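Local coordinates for lectin-like protein (Entamoeba histolytica HM-1:IMSS-A, PDB 5ZBT), which is of unknown function but, as an ERGIC-53-like membrane protein whose legume lectin-like domain makes up this chain, may bind D-mannose, at residues Q83-I89 with S221-L227; D167-R172 with I184-H190; K93-M98 with I126-D132. All coordinates share one frame; numbering follows the deposited sequence.

Contact 1. Residues Q83-I89 with S221-L227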
loop_
_atom_site.group_PDB
_atom_site.type_symbol
_atom_site.label_atom_id
_atom_site.label_comp_id
_atom_site.label_asym_id
_atom_site.label_seq_id
_atom_site.Cartn_x
_atom_site.Cartn_y
_atom_site.Cartn_z
ATOM N N GLN A 83 -1.198 -8.665 3.794
ATOM C CA GLN A 83 -2.233 -8.863 2.779
ATOM C C GLN A 83 -3.189 -7.682 2.818
ATOM O O GLN A 83 -3.900 -7.484 3.808
ATOM C CB GLN A 83 -2.999 -10.164 3.010
ATOM C CG GLN A 83 -2.187 -11.425 2.776
ATOM C CD GLN A 83 -2.906 -12.651 3.274
ATOM O OE1 GLN A 83 -4.115 -12.625 3.445
ATOM N NE2 GLN A 83 -2.168 -13.720 3.535
ATOM N N LEU A 84 -3.211 -6.901 1.753
ATOM C CA LEU A 84 -4.056 -5.721 1.668
ATOM C C LEU A 84 -5.124 -5.988 0.617
ATOM O O LEU A 84 -4.823 -6.049 -0.579
ATOM C CB LEU A 84 -3.232 -4.488 1.311
ATOM C CG LEU A 84 -4.028 -3.183 1.344
ATOM C CD1 LEU A 84 -4.325 -2.802 2.796
ATOM C CD2 LEU A 84 -3.263 -2.101 0.672
ATOM N N LYS A 85 -6.365 -6.157 1.055
ATOM C CA LYS A 85 -7.448 -6.456 0.138
ATOM C C LYS A 85 -8.079 -5.158 -0.367
ATOM O O LYS A 85 -8.484 -4.299 0.423
ATOM C CB LYS A 85 -8.479 -7.347 0.823
ATOM C CG LYS A 85 -9.530 -7.907 -0.118
ATOM C CD LYS A 85 -10.366 -8.976 0.559
ATOM C CE LYS A 85 -11.540 -9.330 -0.316
ATOM N NZ LYS A 85 -12.173 -10.609 0.097
ATOM N N LEU A 86 -8.171 -5.038 -1.684
ATOM C CA LEU A 86 -8.544 -3.816 -2.387
ATOM C C LEU A 86 -10.027 -3.788 -2.728
ATOM O O LEU A 86 -10.628 -4.815 -3.055
ATOM C CB LEU A 86 -7.750 -3.696 -3.687
ATOM C CG LEU A 86 -6.359 -3.069 -3.723
ATOM C CD1 LEU A 86 -5.575 -3.398 -2.498
ATOM C CD2 LEU A 86 -5.643 -3.593 -4.947
ATOM N N ASN A 87 -10.607 -2.584 -2.683
ATOM C CA ASN A 87 -11.974 -2.320 -3.158
ATOM C C ASN A 87 -11.928 -0.969 -3.882
ATOM O O ASN A 87 -12.134 0.083 -3.268
ATOM C CB ASN A 87 -12.959 -2.316 -1.991
ATOM C CG ASN A 87 -14.417 -2.222 -2.434
ATOM O OD1 ASN A 87 -14.720 -2.140 -3.621
ATOM N ND2 ASN A 87 -15.326 -2.230 -1.464
ATOM N N ILE A 88 -11.622 -0.995 -5.180
ATOM C CA ILE A 88 -11.387 0.219 -5.965
ATOM C C ILE A 88 -12.538 0.401 -6.955
ATOM O O ILE A 88 -12.877 -0.524 -7.700
ATOM C CB ILE A 88 -10.029 0.164 -6.694
ATOM C CG1 ILE A 88 -8.874 0.040 -5.700
ATOM C CG2 ILE A 88 -9.800 1.416 -7.540
ATOM C CD1 ILE A 88 -7.559 -0.338 -6.370
ATOM N N ILE A 89 -13.135 1.591 -6.968
ATOM C CA ILE A 89 -14.288 1.893 -7.816
ATOM C C ILE A 89 -13.873 2.900 -8.878
ATOM O O ILE A 89 -13.323 3.960 -8.556
ATOM C CB ILE A 89 -15.478 2.434 -7.001
ATOM C CG1 ILE A 89 -15.901 1.433 -5.928
ATOM C CG2 ILE A 89 -16.649 2.723 -7.916
ATOM C CD1 ILE A 89 -16.063 0.028 -6.465
ATOM N N SER A 221 -12.325 5.933 -7.020
ATOM C CA SER A 221 -12.342 5.935 -5.556
ATOM C C SER A 221 -11.530 4.751 -5.034
ATOM O O SER A 221 -11.793 3.597 -5.407
ATOM C CB SER A 221 -13.774 5.881 -5.023
ATOM O OG SER A 221 -13.779 5.875 -3.608
ATOM N N TYR A 222 -10.555 5.037 -4.162
ATOM C CA TYR A 222 -9.668 4.024 -3.598
ATOM C C TYR A 222 -10.141 3.654 -2.206
ATOM O O TYR A 222 -10.416 4.531 -1.378
ATOM C CB TYR A 222 -8.218 4.505 -3.560
ATOM C CG TYR A 222 -7.569 4.463 -4.931
ATOM C CD1 TYR A 222 -7.115 3.263 -5.474
ATOM C CD2 TYR A 222 -7.440 5.620 -5.693
ATOM C CE1 TYR A 222 -6.543 3.221 -6.744
ATOM C CE2 TYR A 222 -6.859 5.592 -6.963
ATOM C CZ TYR A 222 -6.422 4.396 -7.474
ATOM O OH TYR A 222 -5.864 4.385 -8.711
ATOM N N ARG A 223 -10.308 2.354 -1.971
ATOM C CA ARG A 223 -10.815 1.893 -0.687
ATOM C C ARG A 223 -10.186 0.542 -0.396
ATOM O O ARG A 223 -9.736 -0.166 -1.303
ATOM C CB ARG A 223 -12.360 1.846 -0.683
ATOM C CG ARG A 223 -12.944 2.983 -1.540
ATOM C CD ARG A 223 -14.354 2.901 -1.901
ATOM N NE ARG A 223 -14.719 1.611 -2.448
ATOM C CZ ARG A 223 -15.971 1.187 -2.427
ATOM N NH1 ARG A 223 -16.893 1.984 -1.907
ATOM N NH2 ARG A 223 -16.296 -0.003 -2.911
ATOM N N VAL A 224 -10.137 0.201 0.889
ATOM C CA VAL A 224 -9.419 -0.976 1.362
ATOM C C VAL A 224 -10.372 -1.815 2.209
ATOM O O VAL A 224 -10.982 -1.306 3.156
ATOM C CB VAL A 224 -8.161 -0.566 2.154
ATOM C CG1 VAL A 224 -7.640 -1.712 2.979
ATOM C CG2 VAL A 224 -7.103 -0.077 1.190
ATOM N N GLN A 225 -10.516 -3.093 1.851
ATOM C CA GLN A 225 -11.413 -3.975 2.584
ATOM C C GLN A 225 -10.811 -4.454 3.896
ATOM O O GLN A 225 -11.521 -4.558 4.900
ATOM C CB GLN A 225 -11.773 -5.184 1.734
ATOM C CG GLN A 225 -12.752 -4.881 0.653
ATOM C CD GLN A 225 -13.954 -5.780 0.731
ATOM O OE1 GLN A 225 -13.899 -6.940 0.306
ATOM N NE2 GLN A 225 -15.058 -5.255 1.283
ATOM N N SER A 226 -9.525 -4.796 3.897
ATOM C CA SER A 226 -8.896 -5.374 5.079
ATOM C C SER A 226 -7.390 -5.364 4.904
ATOM O O SER A 226 -6.867 -5.293 3.787
ATOM C CB SER A 226 -9.366 -6.807 5.334
ATOM O OG SER A 226 -9.050 -7.616 4.225
ATOM N N LEU A 227 -6.705 -5.455 6.036
ATOM C CA LEU A 227 -5.260 -5.591 6.074
ATOM C C LEU A 227 -4.936 -6.639 7.129
ATOM O O LEU A 227 -5.333 -6.494 8.296
ATOM C CB LEU A 227 -4.594 -4.250 6.385
ATOM C CG LEU A 227 -3.077 -4.283 6.583
ATOM C CD1 LEU A 227 -2.330 -4.676 5.290
ATOM C CD2 LEU A 227 -2.631 -2.923 7.066
HETATM O O HOH W 1 -6.704 -8.535 3.656
#
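Arg223 reaches across to Asn87 and holds it side-on with two nitrogens. NE donates to the backbone oxygen Asn87 O at 3.1 Å, an acceptor that lies in the guanidinium plane, while NH2 donates to Asn87 OD1 at 2.7 Å. This second bond is poorly aimed: the nitrogen comes in above the amide plane, at 87° to the C=O bond, and Asn87 ND2, itself a donor, sits almost as close, so little should rest on it. Over one guanidinium face lies Ile89 CG1, 3.4 Å from Arg223 NH2. Arginine suits the place because its flat head offers in-plane N-H donors to Asn87 while a face takes Ile89; Tyr55 adds a cation-pi contact.

Behind this grip runs an antiparallel backbone ladder, in which Asn87 N donates to Arg223 O and Ile89 and Ser221 exchange a reciprocal pair of bonds. Between the pairs Leu84-Leu227 and Leu86-Val224 one strand has a single residue, Lys85, and the other has two, Gln225 and Ser226: a beta bulge. Lys85 O takes the Gln225 N-H (2.8 Å) and Lys85 N gives to Ser226 O (2.9 Å). Water 1 links Gln83 O to Ser226 OG.

On the buried face Leu84 CD1 meets Val224 CG1 at 3.5 Å and also touches Leu227 CD1; with CG anti to the backbone N (chi1 -174°), Leu84 leans over both. Ile88 packs CG1 on Tyr222 CD1 at 3.7 Å, and the Tyr222 hydroxyl is hydrogen-bonded to Gly95 O. Aliphatic groups and the Tyr222 ring thus fill the interior face, while on the other the Arg223-Asn87 grip supplements the backbone bonds.

Contact 2. Residues D167-R172 with I184-H190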
loop_
_atom_site.group_PDB
_atom_site.type_symbol
_atom_site.label_atom_id
_atom_site.label_comp_id
_atom_site.label_asym_id
_atom_site.label_seq_id
_atom_site.Cartn_x
_atom_site.Cartn_y
_atom_site.Cartn_z
ATOM N N ASP A 167 -14.359 -9.389 -6.383
ATOM C CA ASP A 167 -14.179 -9.843 -5.008
ATOM C C ASP A 167 -13.075 -9.103 -4.266
ATOM O O ASP A 167 -12.906 -9.329 -3.067
ATOM C CB ASP A 167 -13.861 -11.332 -4.984
ATOM C CG ASP A 167 -14.893 -12.136 -5.693
ATOM O OD1 ASP A 167 -16.075 -12.077 -5.286
ATOM O OD2 ASP A 167 -14.526 -12.809 -6.674
ATOM N N GLY A 168 -12.312 -8.251 -4.938
ATOM C CA GLY A 168 -11.243 -7.550 -4.264
ATOM C C GLY A 168 -9.894 -8.227 -4.392
ATOM O O GLY A 168 -9.635 -9.255 -3.750
ATOM N N ALA A 169 -9.031 -7.657 -5.233
ATOM C CA ALA A 169 -7.664 -8.136 -5.336
ATOM C C ALA A 169 -6.947 -7.951 -4.001
ATOM O O ALA A 169 -7.312 -7.099 -3.181
ATOM C CB ALA A 169 -6.926 -7.398 -6.455
ATOM N N VAL A 170 -5.921 -8.769 -3.784
ATOM C CA VAL A 170 -5.150 -8.778 -2.551
ATOM C C VAL A 170 -3.694 -8.548 -2.923
ATOM O O VAL A 170 -3.091 -9.367 -3.631
ATOM C CB VAL A 170 -5.324 -10.092 -1.789
ATOM C CG1 VAL A 170 -4.535 -10.071 -0.488
ATOM C CG2 VAL A 170 -6.811 -10.338 -1.540
ATOM N N LEU A 171 -3.138 -7.419 -2.483
ATOM C CA LEU A 171 -1.716 -7.155 -2.628
ATOM C C LEU A 171 -0.958 -7.895 -1.533
ATOM O O LEU A 171 -1.277 -7.755 -0.347
ATOM C CB LEU A 171 -1.451 -5.647 -2.560
ATOM C CG LEU A 171 0.006 -5.204 -2.411
ATOM C CD1 LEU A 171 0.792 -5.478 -3.699
ATOM C CD2 LEU A 171 0.100 -3.715 -2.015
ATOM N N ARG A 172 0.034 -8.696 -1.923
ATOM C CA ARG A 172 0.754 -9.543 -0.971
ATOM C C ARG A 172 2.204 -9.076 -0.860
ATOM O O ARG A 172 2.938 -9.068 -1.854
ATOM C CB ARG A 172 0.681 -11.020 -1.375
ATOM C CG ARG A 172 1.253 -11.989 -0.328
ATOM C CD ARG A 172 1.287 -13.463 -0.788
ATOM N NE ARG A 172 0.145 -13.822 -1.626
ATOM C CZ ARG A 172 -1.087 -14.022 -1.175
ATOM N NH1 ARG A 172 -1.354 -13.932 0.125
ATOM N NH2 ARG A 172 -2.057 -14.300 -2.029
ATOM N N ILE A 184 6.793 -9.415 -3.709
ATOM C CA ILE A 184 5.489 -8.815 -3.965
ATOM C C ILE A 184 4.728 -9.741 -4.900
ATOM O O ILE A 184 5.240 -10.119 -5.961
ATOM C CB ILE A 184 5.605 -7.416 -4.599
ATOM C CG1 ILE A 184 6.645 -6.549 -3.876
ATOM C CG2 ILE A 184 4.250 -6.733 -4.620
ATOM C CD1 ILE A 184 6.306 -6.219 -2.460
ATOM N N GLU A 185 3.510 -10.101 -4.503
ATOM C CA GLU A 185 2.581 -10.846 -5.327
ATOM C C GLU A 185 1.244 -10.135 -5.269
ATOM O O GLU A 185 1.014 -9.296 -4.398
ATOM C CB GLU A 185 2.434 -12.300 -4.846
ATOM C CG GLU A 185 3.724 -13.091 -4.972
ATOM C CD GLU A 185 3.794 -14.299 -4.063
ATOM O OE1 GLU A 185 2.819 -14.557 -3.314
ATOM O OE2 GLU A 185 4.830 -14.999 -4.114
ATOM N N ILE A 186 0.359 -10.461 -6.199
ATOM C CA ILE A 186 -0.999 -9.939 -6.131
ATOM C C ILE A 186 -1.975 -11.036 -6.537
ATOM O O ILE A 186 -1.772 -11.720 -7.543
ATOM C CB ILE A 186 -1.191 -8.659 -6.972
ATOM C CG1 ILE A 186 -2.568 -8.054 -6.662
ATOM C CG2 ILE A 186 -1.058 -8.927 -8.449
ATOM C CD1 ILE A 186 -2.621 -6.548 -6.756
ATOM N N MET A 187 -2.999 -11.238 -5.711
ATOM C CA MET A 187 -4.026 -12.244 -5.947
ATOM C C MET A 187 -5.184 -11.583 -6.684
ATOM O O MET A 187 -5.882 -10.732 -6.125
ATOM C CB MET A 187 -4.494 -12.874 -4.633
ATOM C CG MET A 187 -5.323 -14.162 -4.832
ATOM S SD MET A 187 -6.990 -13.888 -5.531
ATOM C CE MET A 187 -7.673 -12.761 -4.320
ATOM N N VAL A 188 -5.402 -11.993 -7.930
ATOM C CA VAL A 188 -6.463 -11.446 -8.766
ATOM C C VAL A 188 -7.276 -12.603 -9.319
ATOM O O VAL A 188 -6.712 -13.518 -9.925
ATOM C CB VAL A 188 -5.902 -10.590 -9.917
ATOM C CG1 VAL A 188 -7.040 -10.011 -10.745
ATOM C CG2 VAL A 188 -5.007 -9.484 -9.376
ATOM N N ASN A 189 -8.593 -12.565 -9.113
ATOM C CA ASN A 189 -9.506 -13.579 -9.648
ATOM C C ASN A 189 -9.039 -14.996 -9.308
ATOM O O ASN A 189 -8.862 -15.847 -10.182
ATOM C CB ASN A 189 -9.676 -13.403 -11.150
ATOM C CG ASN A 189 -10.482 -12.174 -11.485
ATOM O OD1 ASN A 189 -11.508 -11.915 -10.853
ATOM N ND2 ASN A 189 -10.020 -11.397 -12.460
ATOM N N HIS A 190 -8.799 -15.222 -8.014
ATOM C CA HIS A 190 -8.452 -16.504 -7.410
ATOM C C HIS A 190 -7.073 -17.027 -7.786
ATOM O O HIS A 190 -6.750 -18.179 -7.451
ATOM C CB HIS A 190 -9.502 -17.572 -7.723
ATOM C CG HIS A 190 -10.874 -17.212 -7.243
ATOM N ND1 HIS A 190 -11.258 -17.337 -5.923
ATOM C CD2 HIS A 190 -11.952 -16.724 -7.904
ATOM C CE1 HIS A 190 -12.511 -16.936 -5.791
ATOM N NE2 HIS A 190 -12.953 -16.554 -6.978
#
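Glu185 OE1 has two partners: Arg172 NE approaches at 3.2 Å in a salt bridge across the strands, and the side-chain amide of Asn192 donates to the same oxygen. OE1 sits at the edge of the guanidinium, near its plane, although carboxylate and guanidinium planes are turned 67° apart. A bend in the arginine chain at chi3 (-36°) swings the head along the sheet, and NH2 passes 3.8 Å from Met187 CB. Arg172 NH2 also bonds Asn192 OD1, and Arg172 NH1 forms a salt bridge with Glu81.

Beneath the charges, Arg172 and Glu185 form an antiparallel hydrogen-bonded pair, with Arg172 N to Glu185 O at 2.7 Å. Val170 and Met187 make the next such pair, Met187 N reaching Val170 O at 2.8 Å. Met187 folds back through its last two torsions and lays CE on Val170 CG2 (3.8 Å), a use of its flexible chain on the same face as the salt bridge.

The other face is aliphatic. Leu171 CD1 meets Ile184 CG2 at 3.8 Å, and Ala169 CB, just before the strand, touches Val188 CG2. Before it Gly168 takes a positive phi of 95°, where glycine is at ease. One face of the hairpin is therefore hydrocarbon, and the other mixes Val170 and Met187 with a polar cluster, in which the carboxylates of Glu185 and Glu81 probably favour the charged form of Arg172 and limit its rotation.

Contact 3. Residues K93-M98 with I126-D132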
loop_
_atom_site.group_PDB
_atom_site.type_symbol
_atom_site.label_atom_id
_atom_site.label_comp_id
_atom_site.label_asym_id
_atom_site.label_seq_id
_atom_site.Cartn_x
_atom_site.Cartn_y
_atom_site.Cartn_z
ATOM N N LYS A 93 -12.110 4.446 -16.802
ATOM C CA LYS A 93 -10.738 4.048 -16.537
ATOM C C LYS A 93 -10.277 4.673 -15.223
ATOM O O LYS A 93 -10.506 5.861 -14.980
ATOM C CB LYS A 93 -9.829 4.481 -17.686
ATOM C CG LYS A 93 -8.473 3.800 -17.663
ATOM C CD LYS A 93 -7.329 4.758 -18.006
ATOM C CE LYS A 93 -5.993 4.028 -18.012
ATOM N NZ LYS A 93 -6.122 2.674 -18.668
ATOM N N CYS A 94 -9.629 3.880 -14.373
ATOM C CA CYS A 94 -9.130 4.419 -13.112
ATOM C C CYS A 94 -7.964 5.367 -13.363
ATOM O O CYS A 94 -7.125 5.131 -14.240
ATOM C CB CYS A 94 -8.670 3.297 -12.176
ATOM S SG CYS A 94 -9.822 1.937 -12.042
ATOM N N GLY A 95 -7.914 6.445 -12.578
ATOM C CA GLY A 95 -6.759 7.306 -12.513
ATOM C C GLY A 95 -6.038 7.109 -11.185
ATOM O O GLY A 95 -6.489 6.363 -10.312
ATOM N N GLY A 96 -4.893 7.793 -11.054
ATOM C CA GLY A 96 -4.095 7.793 -9.842
ATOM C C GLY A 96 -3.513 6.431 -9.501
ATOM O O GLY A 96 -3.247 5.588 -10.367
ATOM N N GLY A 97 -3.295 6.226 -8.207
ATOM C CA GLY A 97 -2.777 4.963 -7.718
ATOM C C GLY A 97 -2.741 4.941 -6.206
ATOM O O GLY A 97 -3.153 5.887 -5.538
ATOM N N MET A 98 -2.194 3.855 -5.682
ATOM C CA MET A 98 -2.165 3.535 -4.264
ATOM C C MET A 98 -0.739 3.208 -3.857
ATOM O O MET A 98 0.009 2.614 -4.632
ATOM C CB MET A 98 -3.009 2.302 -3.959
ATOM C CG MET A 98 -4.337 2.518 -3.321
ATOM S SD MET A 98 -4.989 0.857 -3.002
ATOM C CE MET A 98 -3.988 0.440 -1.575
ATOM N N ILE A 126 0.768 0.767 -6.706
ATOM C CA ILE A 126 -0.071 0.268 -7.785
ATOM C C ILE A 126 -0.533 1.483 -8.568
ATOM O O ILE A 126 -1.229 2.348 -8.022
ATOM C CB ILE A 126 -1.276 -0.531 -7.265
ATOM C CG1 ILE A 126 -0.841 -1.626 -6.283
ATOM C CG2 ILE A 126 -2.065 -1.121 -8.441
ATOM C CD1 ILE A 126 -2.026 -2.438 -5.703
ATOM N N ASN A 127 -0.141 1.571 -9.834
ATOM C CA ASN A 127 -0.405 2.765 -10.629
ATOM C C ASN A 127 -1.326 2.438 -11.797
ATOM O O ASN A 127 -1.034 1.528 -12.580
ATOM C CB ASN A 127 0.892 3.370 -11.142
ATOM C CG ASN A 127 0.638 4.537 -12.053
ATOM O OD1 ASN A 127 0.231 5.591 -11.597
ATOM N ND2 ASN A 127 0.835 4.348 -13.351
ATOM N N PHE A 128 -2.444 3.176 -11.900
ATOM C CA PHE A 128 -3.363 3.113 -13.038
ATOM C C PHE A 128 -3.229 4.300 -13.991
ATOM O O PHE A 128 -3.633 4.186 -15.158
ATOM C CB PHE A 128 -4.831 3.059 -12.565
ATOM C CG PHE A 128 -5.186 1.831 -11.775
ATOM C CD1 PHE A 128 -4.933 1.774 -10.405
ATOM C CD2 PHE A 128 -5.791 0.745 -12.392
ATOM C CE1 PHE A 128 -5.264 0.644 -9.669
ATOM C CE2 PHE A 128 -6.138 -0.392 -11.668
ATOM C CZ PHE A 128 -5.872 -0.452 -10.303
ATOM N N GLU A 129 -2.684 5.425 -13.519
ATOM C CA GLU A 129 -2.600 6.651 -14.307
ATOM C C GLU A 129 -1.657 6.474 -15.494
ATOM O O GLU A 129 -0.491 6.104 -15.321
ATOM C CB GLU A 129 -2.124 7.795 -13.414
ATOM C CG GLU A 129 -2.153 9.177 -14.062
ATOM C CD GLU A 129 -3.464 9.912 -13.845
ATOM O OE1 GLU A 129 -3.534 11.105 -14.181
ATOM O OE2 GLU A 129 -4.429 9.306 -13.336
ATOM N N ASP A 130 -2.176 6.713 -16.697
ATOM C CA ASP A 130 -1.442 6.773 -17.958
ATOM C C ASP A 130 -0.971 5.422 -18.487
ATOM O O ASP A 130 -0.199 5.389 -19.452
ATOM C CB ASP A 130 -0.232 7.712 -17.878
ATOM C CG ASP A 130 -0.614 9.145 -17.557
ATOM O OD1 ASP A 130 -1.757 9.568 -17.872
ATOM O OD2 ASP A 130 0.239 9.851 -16.975
ATOM N N VAL A 131 -1.417 4.305 -17.920
ATOM C CA VAL A 131 -1.078 3.004 -18.480
ATOM C C VAL A 131 -2.363 2.231 -18.731
ATOM O O VAL A 131 -3.383 2.432 -18.067
ATOM C CB VAL A 131 -0.128 2.192 -17.575
ATOM C CG1 VAL A 131 1.284 2.637 -17.781
ATOM C CG2 VAL A 131 -0.536 2.315 -16.094
ATOM N N ASP A 132 -2.296 1.324 -19.707
ATOM C CA ASP A 132 -3.454 0.492 -20.018
ATOM C C ASP A 132 -3.692 -0.553 -18.933
ATOM O O ASP A 132 -4.810 -0.717 -18.440
ATOM C CB ASP A 132 -3.263 -0.183 -21.374
ATOM C CG ASP A 132 -4.543 -0.792 -21.894
ATOM O OD1 ASP A 132 -5.526 -0.042 -22.070
ATOM O OD2 ASP A 132 -4.581 -2.016 -22.104
HETATM O O HOH W 2 -6.455 2.223 -21.575
#
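The Phe128 ring has Cys94 SG over one face, 4.6 Å from the ring centroid and 25° off the normal, a sulfur-aromatic contact. Cys94 CB comes down on Phe128 CG at 3.8 Å, while Gly96 O lies at the ring edge. The sulfur is itself fixed by the disulfide to Cys90.

Gly96 O accepts two N-H groups: Phe128 N, at 3.0 Å and nearly in line with the C=O bond, and Glu129 N on a lone pair. The exchange is mutual, because Glu129 bends at chi2 (91°) to bring OE2 within 2.8 Å of Gly96 N; its OE1 binds Gly216 N. Three successive glycines make the approach possible. Gly96 has a positive phi, and bare CA atoms bring Gly95 to 3.2 Å from Glu129 OE2 and Gly97 to 3.1 Å from Ile126 O. Beyond them Met98 and Ile126 bond reciprocally as ordinary strands.

At the outer end Lys93 NZ donates to Val131 O at 2.8 Å, and water 2 bridges it to Asp132 OD1. From this exposed rim the contact passes through the sulfur-ring pair to the glycines, whose lack of side chains lets main-chain and carboxylate bonds do the holding.

In the fold
Following the chain from the N terminus, the first segment to enter a contact is on strand 80-90, and its partner in contact 1 comes only at 220-231, so this contact closes a loop of well over a hundred residues. Within that span contact 3 closes the excursion between strands 97-103 and 122-127, and contact 2 later closes a tight hairpin; these two follow in series, without crossing. Contacts 1 and 2 belong to one seven-stranded sheet, where Leu84 and Leu86 bond onward to Leu171 and Ala169. Contact 3 belongs to the facing sheet of this legume-lectin-type sandwich. Tyr222 reaches across to the glycines of contact 3, and Ile186 approaches Ile126 in the interior.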